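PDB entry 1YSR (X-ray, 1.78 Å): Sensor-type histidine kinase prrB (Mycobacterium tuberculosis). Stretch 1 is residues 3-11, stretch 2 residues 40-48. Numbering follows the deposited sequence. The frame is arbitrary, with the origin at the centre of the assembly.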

# COMPACT_ATOMS: atom_id res chain seq x y z
N ASP A 3 -6.32 -14.24 -6.33
CA ASP A 3 -6.56 -12.99 -5.52
C ASP A 3 -6.08 -11.69 -6.20
O ASP A 3 -5.20 -11.74 -7.09
CB ASP A 3 -5.89 -13.13 -4.14
CG ASP A 3 -6.88 -13.45 -3.05
OD1 ASP A 3 -6.63 -14.40 -2.27
OD2 ASP A 3 -7.93 -12.75 -2.97
N ASP A 4 -6.68 -10.56 -5.80
CA ASP A 4 -6.10 -9.22 -6.03
C ASP A 4 -5.10 -8.86 -4.89
O ASP A 4 -4.74 -7.68 -4.67
CB ASP A 4 -7.21 -8.15 -6.09
CG ASP A 4 -7.19 -7.35 -7.41
OD1 ASP A 4 -7.00 -6.10 -7.36
OD2 ASP A 4 -7.35 -7.96 -8.50
N HIS A 5 -4.66 -9.88 -4.17
CA HIS A 5 -3.73 -9.65 -3.06
C HIS A 5 -2.32 -9.51 -3.62
O HIS A 5 -1.90 -10.26 -4.49
CB HIS A 5 -3.78 -10.78 -2.04
CG HIS A 5 -5.02 -10.78 -1.18
ND1 HIS A 5 -5.03 -11.27 0.10
CD2 HIS A 5 -6.27 -10.33 -1.42
CE1 HIS A 5 -6.23 -11.12 0.62
NE2 HIS A 5 -7.01 -10.56 -0.29
N VAL A 6 -1.58 -8.56 -3.08
CA VAL A 6 -0.23 -8.25 -3.60
C VAL A 6 0.68 -8.01 -2.40
O VAL A 6 0.18 -7.93 -1.26
CB VAL A 6 -0.22 -7.00 -4.45
CG1 VAL A 6 -1.16 -7.19 -5.69
CG2 VAL A 6 -0.63 -5.77 -3.65
N PRO A 7 2.00 -7.92 -2.63
CA PRO A 7 2.93 -7.66 -1.54
C PRO A 7 2.59 -6.33 -0.90
O PRO A 7 2.32 -5.37 -1.61
CB PRO A 7 4.30 -7.58 -2.28
CG PRO A 7 4.12 -8.49 -3.47
CD PRO A 7 2.72 -8.04 -3.92
N VAL A 8 2.55 -6.28 0.42
CA VAL A 8 2.30 -5.05 1.16
C VAL A 8 3.33 -4.90 2.25
O VAL A 8 3.45 -5.74 3.09
CB VAL A 8 0.91 -5.06 1.85
CG1 VAL A 8 0.68 -3.70 2.42
CG2 VAL A 8 -0.21 -5.33 0.84
N ASP A 9 4.07 -3.80 2.23
CA ASP A 9 4.97 -3.50 3.35
C ASP A 9 4.14 -2.87 4.44
O ASP A 9 3.79 -1.71 4.33
CB ASP A 9 6.06 -2.52 2.89
CG ASP A 9 7.04 -2.15 4.02
OD1 ASP A 9 6.70 -2.26 5.22
OD2 ASP A 9 8.13 -1.65 3.67
N ILE A 10 3.77 -3.67 5.43
CA ILE A 10 2.85 -3.24 6.50
C ILE A 10 3.44 -2.09 7.28
O ILE A 10 2.75 -1.13 7.75
CB ILE A 10 2.58 -4.44 7.50
CG1 ILE A 10 1.76 -5.53 6.81
CG2 ILE A 10 1.88 -3.96 8.76
CD1 ILE A 10 0.43 -4.99 6.15
N THR A 11 4.76 -2.19 7.46
CA THR A 11 5.49 -1.20 8.21
C THR A 11 5.44 0.17 7.55
O THR A 11 5.14 1.19 8.22
CB THR A 11 6.93 -1.73 8.49
OG1 THR A 11 6.83 -3.04 9.08
CG2 THR A 11 7.63 -0.79 9.43
N ILE A 40 3.64 -8.59 3.96
CA ILE A 40 2.65 -9.67 3.83
C ILE A 40 2.06 -9.58 2.46
O ILE A 40 2.44 -8.68 1.65
CB ILE A 40 1.56 -9.65 4.98
CG1 ILE A 40 0.56 -8.48 4.76
CG2 ILE A 40 2.26 -9.64 6.42
CD1 ILE A 40 -0.73 -8.59 5.59
N VAL A 41 1.22 -10.55 2.12
CA VAL A 41 0.48 -10.46 0.90
C VAL A 41 -0.94 -10.14 1.32
O VAL A 41 -1.49 -10.77 2.24
CB VAL A 41 0.57 -11.80 0.12
CG1 VAL A 41 -0.46 -11.86 -1.00
CG2 VAL A 41 2.03 -11.93 -0.45
N GLY A 42 -1.51 -9.12 0.70
CA GLY A 42 -2.73 -8.56 1.21
C GLY A 42 -3.28 -7.50 0.28
O GLY A 42 -2.81 -7.35 -0.87
N LEU A 43 -4.27 -6.77 0.80
CA LEU A 43 -4.97 -5.78 -0.02
C LEU A 43 -4.59 -4.44 0.56
O LEU A 43 -5.12 -4.07 1.63
CB LEU A 43 -6.49 -5.96 0.09
CG LEU A 43 -7.06 -7.38 -0.20
CD1 LEU A 43 -8.39 -7.74 0.55
CD2 LEU A 43 -7.21 -7.60 -1.72
N PRO A 44 -3.69 -3.69 -0.11
CA PRO A 44 -3.21 -2.48 0.54
C PRO A 44 -4.29 -1.42 0.81
O PRO A 44 -4.20 -0.75 1.83
CB PRO A 44 -2.10 -1.95 -0.38
CG PRO A 44 -2.37 -2.55 -1.72
CD PRO A 44 -3.09 -3.88 -1.47
N ALA A 45 -5.31 -1.30 -0.06
CA ALA A 45 -6.35 -0.30 0.21
C ALA A 45 -7.17 -0.71 1.47
O ALA A 45 -7.44 0.10 2.33
CB ALA A 45 -7.29 -0.14 -0.98
N GLY A 46 -7.46 -2.00 1.59
CA GLY A 46 -8.30 -2.49 2.71
C GLY A 46 -7.49 -2.40 4.00
O GLY A 46 -8.03 -1.99 5.03
N LEU A 47 -6.20 -2.76 3.95
CA LEU A 47 -5.38 -2.68 5.21
C LEU A 47 -5.26 -1.23 5.68
O LEU A 47 -5.41 -0.92 6.88
CB LEU A 47 -4.02 -3.33 5.02
CG LEU A 47 -4.12 -4.84 4.87
CD1 LEU A 47 -2.85 -5.37 4.36
CD2 LEU A 47 -4.58 -5.55 6.19
N ARG A 48 -4.99 -0.36 4.72
CA ARG A 48 -4.87 1.06 5.06
C ARG A 48 -6.17 1.58 5.62
O ARG A 48 -6.20 2.35 6.58
CB ARG A 48 -4.42 1.88 3.85
CG ARG A 48 -4.37 3.42 4.10
CD ARG A 48 -3.39 3.84 5.25
NE ARG A 48 -3.62 5.27 5.42
CZ ARG A 48 -2.93 6.21 4.77
NH1 ARG A 48 -3.26 7.48 4.90
NH2 ARG A 48 -1.90 5.87 4.04

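Strand 6-9 and strand 40-42 pair antiparallel, their axes approaching to 4.4 Å. Two reciprocal pairs of hydrogen bonds hold the register. At one end Val6 N donates to Gly42 O (2.8 Å) and Gly42 N to Val6 O (2.8 Å); at the other Val8 N donates to Ile40 O (2.7 Å) and Ile40 N to Val8 O (3.0 Å). Pro7, which has no amide hydrogen, falls at the non-hydrogen-bonded position opposite Val41, so its ring nitrogen costs the ladder nothing. CA-H...O contacts supplement the ladder here, from Pro7 CA to Ile40 O (3.4 Å) and from Val41 CA to Val6 O (3.3 Å). After Gly42 the chain turns into helix 44-48, with Leu43 at the N-cap position and Leu47 N bonded to Leu43 O (2.9 Å).

Val8 and Ile40 share one sheet face, Pro7 and Val41 the other. On the Val8 side, Val8 CG2 lies 4.0 Å from Pro44 CD, and Ile10 CD1 packs 3.8 Å from both Ile40 CG1 and Leu47 CD1, joining strand and helix in an apolar cluster. Gly42 leaves room for this helix: a CB there would be crowded by Leu47 CD1. His5 CB meets Val41 CG1 at 3.6 Å, while Gly42 C lies over one face of the imidazole.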